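Local coordinates for PHO85 cyclin PHO80 (Saccharomyces cerevisiae, PDB 2PMI), which serves as the cyclin partner of the cyclin-dependent kinase PHO85 and represses phosphate-starvation-responsive genes when phosphate is plentiful, at residues V36-V44 with S76-L84; I22-C30 with L217-V225. All coordinates share one frame; numbering follows the deposited sequence.

Overall arrangement
Both contacts belong to a cyclin with helices and no strands. Contact 1 packs helix 32-51 on helix 77-86. Contact 2 lays the loop that leads into helix 32-51 on helix 216-227. Their centres lie about 16 Å apart, and they meet through Leu38, whose CD1 is 3.7 Å from CD1 of Leu23, and through Met42, which packs on Ile224. In chain order, contact 1 is nested inside the long span closed by contact 2. The N-terminal loop and the late helix 216-227 thus come together beside the cyclin core, while contact 1 lies deeper, about 10 Å from the chain centre.

Contact 1: residues V36-V44 with S76-L84; sequences VVLISRMLV and SIFNYFIRL
In the cyclin fold of PHO80, Val36 and Ser40 of helix 32-51 pack on Phe78 and Phe81 of helix 77-86. The axes of these short segments approach to 9.4 Å, with directions 143° apart, closer to antiparallel than to perpendicular. No hydrogen bond crosses the contact. Val36 carries one end: its CG1 sits between two aromatic residues, 3.4 Å from CE1 of Phe78 and 3.4 Å from CB of Phe81. With CG1 anti to the backbone N (chi1 176°), that methyl is directed between the two residues. Its other methyl, CG2, lies over one face of the Phe81 ring, toward the rim. Val37 CG1 rests against CE1 and CZ of Phe78, the two side chains heading in the same direction. Ile39 meets the ring of Phe81 at its edge, with CG2 3.4 Å from CE2. Ser40 OG lies at the edge of both rings, near their planes. It donates to Val36 O at 2.6 Å, and Ser40 N reaches the same oxygen from the opposite face of the carbonyl plane. The hydroxyl is thus satisfied within its own helix. At the other end, Ile77 CG2 touches both Ser40 CB and Val44 CG1, while Leu43 CD2 crosses to Ile77 CG1. Helix 92-108 packs on Ile39 and Leu43, helix 119-134 on Ile77 and Phe81, and helix 216-227 on Leu38 and Met42.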
ATOM      1  N   VAL B  36       5.465 -13.270  19.390  1.00 24.53           N
ATOM      2  CA  VAL B  36       4.291 -13.966  19.856  1.00 24.16           C
ATOM      3  C   VAL B  36       4.303 -14.103  21.377  1.00 32.50           C
ATOM      4  O   VAL B  36       3.248 -13.995  22.005  1.00 40.36           O
ATOM      5  CB  VAL B  36       4.187 -15.370  19.238  1.00 22.09           C
ATOM      6  CG1 VAL B  36       2.996 -16.103  19.830  1.00 18.92           C
ATOM      7  CG2 VAL B  36       4.045 -15.272  17.727  1.00 20.02           C
ATOM      8  N   VAL B  37       5.466 -14.336  21.987  1.00 32.46           N
ATOM      9  CA  VAL B  37       5.468 -14.465  23.445  1.00 39.63           C
ATOM     10  C   VAL B  37       5.169 -13.095  24.044  1.00 39.44           C
ATOM     11  O   VAL B  37       4.182 -12.936  24.767  1.00 37.61           O
ATOM     12  CB  VAL B  37       6.817 -15.032  24.038  1.00 43.28           C
ATOM     13  CG1 VAL B  37       7.125 -16.393  23.449  1.00 40.33           C
ATOM     14  CG2 VAL B  37       7.959 -14.089  23.793  1.00 52.93           C
ATOM     15  N   LEU B  38       5.998 -12.103  23.720  1.00 36.32           N
ATOM     16  CA  LEU B  38       5.783 -10.754  24.224  1.00 36.44           C
ATOM     17  C   LEU B  38       4.340 -10.315  23.973  1.00 38.32           C
ATOM     18  O   LEU B  38       3.700  -9.753  24.852  1.00 47.52           O
ATOM     19  CB  LEU B  38       6.750  -9.763  23.564  1.00 29.81           C
ATOM     20  CG  LEU B  38       8.217  -9.904  23.977  1.00 35.93           C
ATOM     21  CD1 LEU B  38       9.074  -8.787  23.384  1.00 30.13           C
ATOM     22  CD2 LEU B  38       8.291  -9.868  25.489  1.00 42.80           C
ATOM     23  N   ILE B  39       3.812 -10.574  22.785  1.00 34.62           N
ATOM     24  CA  ILE B  39       2.443 -10.173  22.510  1.00 32.66           C
ATOM     25  C   ILE B  39       1.436 -10.956  23.337  1.00 32.96           C
ATOM     26  O   ILE B  39       0.566 -10.368  23.978  1.00 35.38           O
ATOM     27  CB  ILE B  39       2.083 -10.334  21.032  1.00 29.08           C
ATOM     28  CG1 ILE B  39       2.917  -9.366  20.186  1.00 32.65           C
ATOM     29  CG2 ILE B  39       0.607 -10.050  20.842  1.00 25.79           C
ATOM     30  CD1 ILE B  39       2.734  -9.533  18.667  1.00 35.89           C
ATOM     31  N   SER B  40       1.550 -12.277  23.321  1.00 31.53           N
ATOM     32  CA  SER B  40       0.632 -13.123  24.077  1.00 34.33           C
ATOM     33  C   SER B  40       0.580 -12.741  25.556  1.00 34.61           C
ATOM     34  O   SER B  40      -0.491 -12.692  26.164  1.00 21.90           O
ATOM     35  CB  SER B  40       1.047 -14.584  23.939  1.00 34.14           C
ATOM     36  OG  SER B  40       0.959 -14.988  22.589  1.00 42.63           O
ATOM     37  N   ARG B  41       1.752 -12.489  26.132  1.00 42.99           N
ATOM     38  CA  ARG B  41       1.845 -12.103  27.534  1.00 44.19           C
ATOM     39  C   ARG B  41       0.988 -10.864  27.738  1.00 44.75           C
ATOM     40  O   ARG B  41       0.070 -10.848  28.559  1.00 52.02           O
ATOM     41  CB  ARG B  41       3.294 -11.790  27.915  1.00 39.25           C
ATOM     42  CG  ARG B  41       4.204 -13.004  28.027  1.00 36.65           C
ATOM     43  CD  ARG B  41       5.635 -12.562  28.335  1.00 41.45           C
ATOM     44  NE  ARG B  41       6.478 -13.660  28.811  1.00 42.43           N
ATOM     45  CZ  ARG B  41       7.755 -13.522  29.157  1.00 45.81           C
ATOM     46  NH1 ARG B  41       8.347 -12.331  29.080  1.00 43.43           N
ATOM     47  NH2 ARG B  41       8.442 -14.570  29.597  1.00 48.64           N
ATOM     48  N   MET B  42       1.301  -9.826  26.979  1.00 35.34           N
ATOM     49  CA  MET B  42       0.560  -8.585  27.064  1.00 34.03           C
ATOM     50  C   MET B  42      -0.935  -8.859  26.929  1.00 35.49           C
ATOM     51  O   MET B  42      -1.755  -8.291  27.653  1.00 31.69           O
ATOM     52  CB  MET B  42       0.999  -7.653  25.941  1.00 34.74           C
ATOM     53  CG  MET B  42       0.257  -6.344  25.926  1.00 41.79           C
ATOM     54  SD  MET B  42       0.555  -5.472  27.459  1.00 48.89           S
ATOM     55  CE  MET B  42       2.177  -4.821  27.098  1.00 48.87           C
ATOM     56  N   LEU B  43      -1.269  -9.746  25.998  1.00 33.59           N
ATOM     57  CA  LEU B  43      -2.646 -10.098  25.700  1.00 31.38           C
ATOM     58  C   LEU B  43      -3.440 -10.742  26.847  1.00 40.27           C
ATOM     59  O   LEU B  43      -4.636 -10.485  26.987  1.00 42.62           O
ATOM     60  CB  LEU B  43      -2.673 -11.010  24.474  1.00 29.51           C
ATOM     61  CG  LEU B  43      -3.819 -10.712  23.514  1.00 34.11           C
ATOM     62  CD1 LEU B  43      -3.610  -9.335  22.932  1.00 27.37           C
ATOM     63  CD2 LEU B  43      -3.885 -11.764  22.417  1.00 27.59           C
ATOM     64  N   VAL B  44      -2.803 -11.593  27.656  1.00 41.13           N
ATOM     65  CA  VAL B  44      -3.524 -12.211  28.769  1.00 33.26           C
ATOM     66  C   VAL B  44      -3.503 -11.266  29.945  1.00 34.69           C
ATOM     67  O   VAL B  44      -4.276 -11.412  30.883  1.00 40.38           O
ATOM     68  CB  VAL B  44      -2.915 -13.553  29.219  1.00 22.73           C
ATOM     69  CG1 VAL B  44      -3.155 -14.590  28.174  1.00 27.22           C
ATOM     70  CG2 VAL B  44      -1.453 -13.402  29.475  1.00 26.99           C
ATOM     71  N   SER B  76      -4.620 -22.319  25.027  1.00 35.48           N
ATOM     72  CA  SER B  76      -4.116 -21.051  25.525  1.00 33.92           C
ATOM     73  C   SER B  76      -3.968 -20.077  24.364  1.00 39.90           C
ATOM     74  O   SER B  76      -3.951 -20.479  23.195  1.00 38.71           O
ATOM     75  CB  SER B  76      -2.761 -21.226  26.194  1.00 30.55           C
ATOM     76  OG  SER B  76      -1.730 -21.257  25.227  1.00 33.13           O
ATOM     77  N   ILE B  77      -3.847 -18.799  24.709  1.00 43.76           N
ATOM     78  CA  ILE B  77      -3.724 -17.725  23.739  1.00 40.18           C
ATOM     79  C   ILE B  77      -2.465 -17.907  22.899  1.00 39.33           C
ATOM     80  O   ILE B  77      -2.509 -17.836  21.669  1.00 31.74           O
ATOM     81  CB  ILE B  77      -3.703 -16.352  24.473  1.00 44.39           C
ATOM     82  CG1 ILE B  77      -4.308 -15.278  23.579  1.00 47.16           C
ATOM     83  CG2 ILE B  77      -2.287 -15.975  24.888  1.00 45.35           C
ATOM     84  CD1 ILE B  77      -5.760 -15.526  23.278  1.00 44.03           C
ATOM     85  N   PHE B  78      -1.354 -18.171  23.586  1.00 44.27           N
ATOM     86  CA  PHE B  78      -0.041 -18.370  22.963  1.00 45.61           C
ATOM     87  C   PHE B  78      -0.006 -19.572  22.015  1.00 43.56           C
ATOM     88  O   PHE B  78       0.527 -19.489  20.909  1.00 43.22           O
ATOM     89  CB  PHE B  78       1.019 -18.551  24.053  1.00 46.63           C
ATOM     90  CG  PHE B  78       2.402 -18.744  23.521  1.00 53.32           C
ATOM     91  CD1 PHE B  78       3.077 -17.692  22.904  1.00 54.56           C
ATOM     92  CD2 PHE B  78       3.026 -19.987  23.610  1.00 55.50           C
ATOM     93  CE1 PHE B  78       4.354 -17.875  22.382  1.00 52.78           C
ATOM     94  CE2 PHE B  78       4.303 -20.185  23.092  1.00 51.73           C
ATOM     95  CZ  PHE B  78       4.969 -19.129  22.478  1.00 55.41           C
ATOM     96  N   ASN B  79      -0.566 -20.690  22.464  1.00 41.34           N
ATOM     97  CA  ASN B  79      -0.615 -21.897  21.656  1.00 43.04           C
ATOM     98  C   ASN B  79      -1.464 -21.667  20.412  1.00 42.97           C
ATOM     99  O   ASN B  79      -1.297 -22.351  19.399  1.00 45.91           O
ATOM    100  CB  ASN B  79      -1.187 -23.052  22.480  1.00 44.68           C
ATOM    101  CG  ASN B  79      -0.298 -23.425  23.648  1.00 47.78           C
ATOM    102  OD1 ASN B  79      -0.718 -24.131  24.563  1.00 53.63           O
ATOM    103  ND2 ASN B  79       0.940 -22.954  23.618  1.00 49.95           N
ATOM    104  N   TYR B  80      -2.380 -20.705  20.485  1.00 38.37           N
ATOM    105  CA  TYR B  80      -3.219 -20.401  19.336  1.00 33.18           C
ATOM    106  C   TYR B  80      -2.481 -19.466  18.371  1.00 33.93           C
ATOM    107  O   TYR B  80      -2.588 -19.604  17.150  1.00 26.88           O
ATOM    108  CB  TYR B  80      -4.515 -19.742  19.781  1.00 23.01           C
ATOM    109  CG  TYR B  80      -5.500 -19.560  18.652  1.00 19.64           C
ATOM    110  CD1 TYR B  80      -6.037 -20.656  17.997  1.00 20.31           C
ATOM    111  CD2 TYR B  80      -5.917 -18.296  18.262  1.00 17.83           C
ATOM    112  CE1 TYR B  80      -6.973 -20.501  16.984  1.00 24.44           C
ATOM    113  CE2 TYR B  80      -6.849 -18.130  17.254  1.00 20.68           C
ATOM    114  CZ  TYR B  80      -7.379 -19.236  16.618  1.00 25.87           C
ATOM    115  OH  TYR B  80      -8.336 -19.080  15.631  1.00 30.58           O
ATOM    116  N   PHE B  81      -1.730 -18.524  18.934  1.00 31.13           N
ATOM    117  CA  PHE B  81      -0.967 -17.563  18.151  1.00 29.79           C
ATOM    118  C   PHE B  81       0.124 -18.193  17.243  1.00 36.46           C
ATOM    119  O   PHE B  81       0.081 -18.002  16.020  1.00 37.30           O
ATOM    120  CB  PHE B  81      -0.331 -16.543  19.096  1.00 25.60           C
ATOM    121  CG  PHE B  81      -0.213 -15.152  18.522  1.00 27.79           C
ATOM    122  CD1 PHE B  81      -0.542 -14.885  17.201  1.00 29.98           C
ATOM    123  CD2 PHE B  81       0.234 -14.102  19.317  1.00 25.62           C
ATOM    124  CE1 PHE B  81      -0.424 -13.592  16.681  1.00 24.45           C
ATOM    125  CE2 PHE B  81       0.351 -12.811  18.802  1.00 25.23           C
ATOM    126  CZ  PHE B  81       0.022 -12.560  17.484  1.00 20.31           C
ATOM    127  N   ILE B  82       1.086 -18.932  17.821  1.00 35.90           N
ATOM    128  CA  ILE B  82       2.177 -19.541  17.024  1.00 34.87           C
ATOM    129  C   ILE B  82       1.622 -20.335  15.863  1.00 32.52           C
ATOM    130  O   ILE B  82       2.096 -20.237  14.726  1.00 31.44           O
ATOM    131  CB  ILE B  82       3.081 -20.526  17.827  1.00 31.23           C
ATOM    132  CG1 ILE B  82       2.210 -21.513  18.588  1.00 37.55           C
ATOM    133  CG2 ILE B  82       4.048 -19.777  18.733  1.00 20.82           C
ATOM    134  CD1 ILE B  82       3.000 -22.619  19.257  1.00 46.38           C
ATOM    135  N   ARG B  83       0.619 -21.141  16.165  1.00 26.26           N
ATOM    136  CA  ARG B  83      -0.019 -21.949  15.151  1.00 24.88           C
ATOM    137  C   ARG B  83      -0.418 -21.043  13.987  1.00 28.19           C
ATOM    138  O   ARG B  83      -0.007 -21.275  12.851  1.00 32.14           O
ATOM    139  CB  ARG B  83      -1.223 -22.631  15.770  1.00 23.87           C
ATOM    140  CG  ARG B  83      -2.118 -23.346  14.815  1.00 31.71           C
ATOM    141  CD  ARG B  83      -3.183 -24.025  15.635  1.00 38.75           C
ATOM    142  NE  ARG B  83      -4.422 -24.227  14.904  1.00 40.91           N
ATOM    143  CZ  ARG B  83      -5.542 -24.658  15.468  1.00 45.12           C
ATOM    144  NH1 ARG B  83      -5.567 -24.928  16.772  1.00 42.57           N
ATOM    145  NH2 ARG B  83      -6.630 -24.819  14.728  1.00 50.83           N
ATOM    146  N   LEU B  84      -1.199 -20.000  14.272  1.00 29.31           N
ATOM    147  CA  LEU B  84      -1.619 -19.061  13.240  1.00 24.48           C
ATOM    148  C   LEU B  84      -0.366 -18.494  12.608  1.00 31.33           C
ATOM    149  O   LEU B  84      -0.293 -18.317  11.390  1.00 35.36           O
ATOM    150  CB  LEU B  84      -2.411 -17.897  13.832  1.00 28.21           C
ATOM    151  CG  LEU B  84      -3.729 -18.101  14.589  1.00 36.22           C
ATOM    152  CD1 LEU B  84      -4.486 -16.766  14.597  1.00 22.44           C
ATOM    153  CD2 LEU B  84      -4.582 -19.194  13.934  1.00 35.13           C
TER

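Contact 2: residues I22-C30 with L217-V225; sequences ILPADFNKC and LDKYYRRIV
Phe27 and Tyr221 form the apolar centre where the loop before helix 32-51 meets helix 216-227. Phe27 CB stands over the middle of the Tyr221 ring, 3.6 Å from its centroid and 11° off the normal, a CH-pi contact. The two rings are oblique, with planes at 56°. A chi1 of 63° tucks the Phe27 ring back over its own backbone and sends it past Tyr221 to Leu217; CZ is 3.7 Å from Leu217 CB. Toward the other end of the helix segment, Leu23 CD1 packs on Val225 CG2 at 3.7 Å, and helix 32-51 adds Leu38 to this group. Asp218 OD1 comes to the edge of the Phe27 ring, with the carboxylate almost perpendicular to it. Its OD2 forms a salt bridge with Lys211. The single hydrogen bond between the segments runs from Tyr221 OH to Pro24 O, at 2.7 Å and in the carbonyl plane. Within the loop, Asp26 OD2 accepts from Asn28 N in an Asx turn and also from Asn28 ND2. Tyr221 therefore combines two kinds of hold: its face receives Phe27, and its hydroxyl binds the loop backbone, which probably helps set how the loop lies along the helix.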
ATOM      1  N   ILE B  22      18.406 -10.400  24.922  1.00 37.69           N
ATOM      2  CA  ILE B  22      18.425  -8.963  24.679  1.00 37.25           C
ATOM      3  C   ILE B  22      17.928  -8.757  23.265  1.00 38.88           C
ATOM      4  O   ILE B  22      18.557  -9.210  22.326  1.00 36.21           O
ATOM      5  CB  ILE B  22      19.841  -8.392  24.764  1.00 36.18           C
ATOM      6  CG1 ILE B  22      20.366  -8.523  26.196  1.00 34.85           C
ATOM      7  CG2 ILE B  22      19.843  -6.936  24.290  1.00 26.67           C
ATOM      8  CD1 ILE B  22      21.887  -8.387  26.308  1.00 29.25           C
ATOM      9  N   LEU B  23      16.810  -8.054  23.120  1.00 43.46           N
ATOM     10  CA  LEU B  23      16.198  -7.814  21.813  1.00 42.26           C
ATOM     11  C   LEU B  23      16.782  -6.631  21.046  1.00 40.37           C
ATOM     12  O   LEU B  23      17.398  -5.749  21.633  1.00 40.70           O
ATOM     13  CB  LEU B  23      14.690  -7.594  21.990  1.00 40.19           C
ATOM     14  CG  LEU B  23      13.900  -8.699  22.699  1.00 36.42           C
ATOM     15  CD1 LEU B  23      12.703  -8.063  23.395  1.00 37.27           C
ATOM     16  CD2 LEU B  23      13.475  -9.782  21.710  1.00 14.92           C
ATOM     17  N   PRO B  24      16.592  -6.617  19.712  1.00 38.02           N
ATOM     18  CA  PRO B  24      17.028  -5.615  18.734  1.00 33.38           C
ATOM     19  C   PRO B  24      16.116  -4.398  18.804  1.00 33.38           C
ATOM     20  O   PRO B  24      14.945  -4.524  19.152  1.00 29.41           O
ATOM     21  CB  PRO B  24      16.834  -6.322  17.398  1.00 39.50           C
ATOM     22  CG  PRO B  24      16.764  -7.765  17.740  1.00 39.00           C
ATOM     23  CD  PRO B  24      16.020  -7.781  19.016  1.00 41.08           C
ATOM     24  N   ALA B  25      16.628  -3.224  18.459  1.00 37.73           N
ATOM     25  CA  ALA B  25      15.792  -2.028  18.485  1.00 40.25           C
ATOM     26  C   ALA B  25      14.736  -2.121  17.382  1.00 45.00           C
ATOM     27  O   ALA B  25      13.721  -1.423  17.419  1.00 49.16           O
ATOM     28  CB  ALA B  25      16.641  -0.777  18.297  1.00 30.10           C
ATOM     29  N   ASP B  26      14.980  -3.005  16.414  1.00 45.78           N
ATOM     30  CA  ASP B  26      14.083  -3.213  15.275  1.00 47.43           C
ATOM     31  C   ASP B  26      13.322  -4.540  15.376  1.00 50.11           C
ATOM     32  O   ASP B  26      13.919  -5.607  15.213  1.00 55.96           O
ATOM     33  CB  ASP B  26      14.905  -3.182  13.987  1.00 47.04           C
ATOM     34  CG  ASP B  26      14.061  -3.328  12.745  1.00 51.07           C
ATOM     35  OD1 ASP B  26      14.638  -3.238  11.643  1.00 55.33           O
ATOM     36  OD2 ASP B  26      12.835  -3.534  12.862  1.00 55.61           O
ATOM     37  N   PHE B  27      12.011  -4.471  15.625  1.00 46.01           N
ATOM     38  CA  PHE B  27      11.198  -5.678  15.761  1.00 46.55           C
ATOM     39  C   PHE B  27      11.263  -6.615  14.558  1.00 51.66           C
ATOM     40  O   PHE B  27      10.838  -7.768  14.638  1.00 53.54           O
ATOM     41  CB  PHE B  27       9.722  -5.346  16.104  1.00 43.54           C
ATOM     42  CG  PHE B  27       8.977  -4.542  15.052  1.00 36.77           C
ATOM     43  CD1 PHE B  27       8.988  -3.145  15.078  1.00 32.94           C
ATOM     44  CD2 PHE B  27       8.226  -5.187  14.068  1.00 30.82           C
ATOM     45  CE1 PHE B  27       8.259  -2.397  14.143  1.00 23.23           C
ATOM     46  CE2 PHE B  27       7.497  -4.457  13.131  1.00 26.37           C
ATOM     47  CZ  PHE B  27       7.513  -3.053  13.170  1.00 27.64           C
ATOM     48  N   ASN B  28      11.800  -6.125  13.447  1.00 55.25           N
ATOM     49  CA  ASN B  28      11.944  -6.945  12.245  1.00 57.56           C
ATOM     50  C   ASN B  28      13.109  -7.916  12.411  1.00 52.84           C
ATOM     51  O   ASN B  28      13.045  -9.063  11.974  1.00 56.26           O
ATOM     52  CB  ASN B  28      12.202  -6.064  11.025  1.00 63.36           C
ATOM     53  CG  ASN B  28      10.931  -5.580  10.382  1.00 68.58           C
ATOM     54  OD1 ASN B  28      10.205  -6.355   9.752  1.00 66.87           O
ATOM     55  ND2 ASN B  28      10.647  -4.292  10.535  1.00 74.89           N
ATOM     56  N   LYS B  29      14.178  -7.435  13.032  1.00 42.50           N
ATOM     57  CA  LYS B  29      15.356  -8.248  13.265  1.00 41.51           C
ATOM     58  C   LYS B  29      15.198  -9.024  14.565  1.00 43.16           C
ATOM     59  O   LYS B  29      16.175  -9.413  15.198  1.00 43.43           O
ATOM     60  CB  LYS B  29      16.581  -7.357  13.358  1.00 40.50           C
ATOM     61  CG  LYS B  29      16.852  -6.532  12.117  1.00 47.39           C
ATOM     62  CD  LYS B  29      18.055  -5.633  12.368  1.00 49.73           C
ATOM     63  CE  LYS B  29      18.438  -4.817  11.156  1.00 49.60           C
ATOM     64  NZ  LYS B  29      19.627  -3.978  11.469  1.00 50.89           N
ATOM     65  N   CYS B  30      13.956  -9.252  14.958  1.00 45.12           N
ATOM     66  CA  CYS B  30      13.659  -9.962  16.191  1.00 44.13           C
ATOM     67  C   CYS B  30      12.902 -11.261  15.887  1.00 43.04           C
ATOM     68  O   CYS B  30      12.146 -11.332  14.919  1.00 44.36           O
ATOM     69  CB  CYS B  30      12.848  -9.034  17.097  1.00 43.17           C
ATOM     70  SG  CYS B  30      11.997  -9.842  18.428  1.00 54.72           S
ATOM     71  N   LEU B 217       3.772   0.948  15.294  1.00 26.05           N
ATOM     72  CA  LEU B 217       4.303  -0.403  15.536  1.00 21.07           C
ATOM     73  C   LEU B 217       5.543  -0.491  16.411  1.00 23.65           C
ATOM     74  O   LEU B 217       5.665  -1.424  17.214  1.00 18.29           O
ATOM     75  CB  LEU B 217       4.536  -1.138  14.215  1.00 18.64           C
ATOM     76  CG  LEU B 217       3.303  -1.432  13.339  1.00 24.15           C
ATOM     77  CD1 LEU B 217       3.710  -2.306  12.168  1.00 15.25           C
ATOM     78  CD2 LEU B 217       2.227  -2.149  14.132  1.00 23.53           C
ATOM     79  N   ASP B 218       6.456   0.468  16.265  1.00 24.10           N
ATOM     80  CA  ASP B 218       7.657   0.496  17.105  1.00 30.07           C
ATOM     81  C   ASP B 218       7.187   0.848  18.520  1.00 32.12           C
ATOM     82  O   ASP B 218       7.473   0.136  19.489  1.00 25.60           O
ATOM     83  CB  ASP B 218       8.632   1.585  16.649  1.00 38.51           C
ATOM     84  CG  ASP B 218       8.852   1.593  15.147  1.00 54.64           C
ATOM     85  OD1 ASP B 218       7.852   1.473  14.391  1.00 55.23           O
ATOM     86  OD2 ASP B 218      10.028   1.746  14.731  1.00 53.08           O
ATOM     87  N   LYS B 219       6.457   1.961  18.619  1.00 34.68           N
ATOM     88  CA  LYS B 219       5.922   2.434  19.889  1.00 34.83           C
ATOM     89  C   LYS B 219       5.388   1.266  20.699  1.00 35.61           C
ATOM     90  O   LYS B 219       5.688   1.143  21.884  1.00 38.46           O
ATOM     91  CB  LYS B 219       4.792   3.439  19.660  1.00 38.61           C
ATOM     92  CG  LYS B 219       4.337   4.141  20.938  1.00 50.49           C
ATOM     93  CD  LYS B 219       3.067   4.961  20.740  1.00 57.48           C
ATOM     94  CE  LYS B 219       1.829   4.066  20.683  1.00 65.63           C
ATOM     95  NZ  LYS B 219       0.568   4.825  20.412  1.00 65.25           N
ATOM     96  N   TYR B 220       4.590   0.409  20.065  1.00 29.10           N
ATOM     97  CA  TYR B 220       4.042  -0.743  20.765  1.00 25.83           C
ATOM     98  C   TYR B 220       5.105  -1.776  21.092  1.00 28.89           C
ATOM     99  O   TYR B 220       5.114  -2.357  22.188  1.00 25.31           O
ATOM    100  CB  TYR B 220       2.964  -1.407  19.937  1.00 19.15           C
ATOM    101  CG  TYR B 220       1.652  -0.685  19.965  1.00 22.38           C
ATOM    102  CD1 TYR B 220       0.500  -1.317  20.429  1.00 18.43           C
ATOM    103  CD2 TYR B 220       1.551   0.622  19.510  1.00 22.25           C
ATOM    104  CE1 TYR B 220      -0.713  -0.669  20.433  1.00 23.59           C
ATOM    105  CE2 TYR B 220       0.334   1.279  19.513  1.00 26.76           C
ATOM    106  CZ  TYR B 220      -0.793   0.628  19.975  1.00 26.51           C
ATOM    107  OH  TYR B 220      -2.003   1.279  19.959  1.00 32.41           O
ATOM    108  N   TYR B 221       5.995  -2.020  20.134  1.00 28.98           N
ATOM    109  CA  TYR B 221       7.047  -2.989  20.352  1.00 26.83           C
ATOM    110  C   TYR B 221       7.743  -2.607  21.649  1.00 26.87           C
ATOM    111  O   TYR B 221       7.753  -3.381  22.606  1.00 23.18           O
ATOM    112  CB  TYR B 221       8.016  -2.982  19.165  1.00 30.42           C
ATOM    113  CG  TYR B 221       9.277  -3.789  19.380  1.00 29.34           C
ATOM    114  CD1 TYR B 221       9.218  -5.118  19.805  1.00 31.19           C
ATOM    115  CD2 TYR B 221      10.530  -3.215  19.162  1.00 27.48           C
ATOM    116  CE1 TYR B 221      10.374  -5.852  20.009  1.00 31.70           C
ATOM    117  CE2 TYR B 221      11.694  -3.937  19.359  1.00 32.87           C
ATOM    118  CZ  TYR B 221      11.615  -5.253  19.781  1.00 39.28           C
ATOM    119  OH  TYR B 221      12.778  -5.972  19.965  1.00 42.99           O
ATOM    120  N   ARG B 222       8.301  -1.400  21.690  1.00 31.07           N
ATOM    121  CA  ARG B 222       8.979  -0.924  22.893  1.00 35.12           C
ATOM    122  C   ARG B 222       8.081  -1.093  24.125  1.00 37.91           C
ATOM    123  O   ARG B 222       8.506  -1.636  25.146  1.00 39.81           O
ATOM    124  CB  ARG B 222       9.380   0.546  22.736  1.00 30.14           C
ATOM    125  CG  ARG B 222      10.594   0.759  21.854  1.00 39.01           C
ATOM    126  CD  ARG B 222      11.003   2.220  21.797  1.00 48.36           C
ATOM    127  NE  ARG B 222       9.961   3.064  21.210  1.00 58.81           N
ATOM    128  CZ  ARG B 222       9.489   2.931  19.970  1.00 64.39           C
ATOM    129  NH1 ARG B 222       9.965   1.982  19.169  1.00 62.84           N
ATOM    130  NH2 ARG B 222       8.543   3.753  19.527  1.00 62.57           N
ATOM    131  N   ARG B 223       6.833  -0.651  24.010  1.00 36.03           N
ATOM    132  CA  ARG B 223       5.883  -0.747  25.104  1.00 41.96           C
ATOM    133  C   ARG B 223       5.737  -2.143  25.720  1.00 42.62           C
ATOM    134  O   ARG B 223       5.762  -2.292  26.947  1.00 41.41           O
ATOM    135  CB  ARG B 223       4.507  -0.276  24.645  1.00 48.43           C
ATOM    136  CG  ARG B 223       3.553   0.043  25.796  1.00 54.25           C
ATOM    137  CD  ARG B 223       3.883   1.399  26.420  1.00 61.52           C
ATOM    138  NE  ARG B 223       2.921   1.747  27.455  1.00 69.20           N
ATOM    139  CZ  ARG B 223       2.906   1.205  28.667  1.00 71.89           C
ATOM    140  NH1 ARG B 223       3.811   0.296  29.001  1.00 70.01           N
ATOM    141  NH2 ARG B 223       1.970   1.557  29.538  1.00 72.94           N
ATOM    142  N   ILE B 224       5.574  -3.167  24.888  1.00 40.61           N
ATOM    143  CA  ILE B 224       5.396  -4.511  25.433  1.00 42.88           C
ATOM    144  C   ILE B 224       6.622  -5.032  26.197  1.00 42.24           C
ATOM    145  O   ILE B 224       6.491  -5.715  27.220  1.00 39.60           O
ATOM    146  CB  ILE B 224       4.993  -5.523  24.327  1.00 41.77           C
ATOM    147  CG1 ILE B 224       6.131  -5.706  23.321  1.00 39.62           C
ATOM    148  CG2 ILE B 224       3.738  -5.034  23.622  1.00 36.22           C
ATOM    149  CD1 ILE B 224       5.846  -6.756  22.263  1.00 33.02           C
ATOM    150  N   VAL B 225       7.813  -4.706  25.713  1.00 37.68           N
ATOM    151  CA  VAL B 225       9.013  -5.161  26.385  1.00 36.66           C
ATOM    152  C   VAL B 225       9.120  -4.465  27.732  1.00 39.21           C
ATOM    153  O   VAL B 225       9.573  -5.048  28.714  1.00 42.72           O
ATOM    154  CB  VAL B 225      10.265  -4.852  25.556  1.00 35.99           C
ATOM    155  CG1 VAL B 225      11.513  -5.333  26.296  1.00 27.22           C
ATOM    156  CG2 VAL B 225      10.146  -5.514  24.198  1.00 40.47           C
TER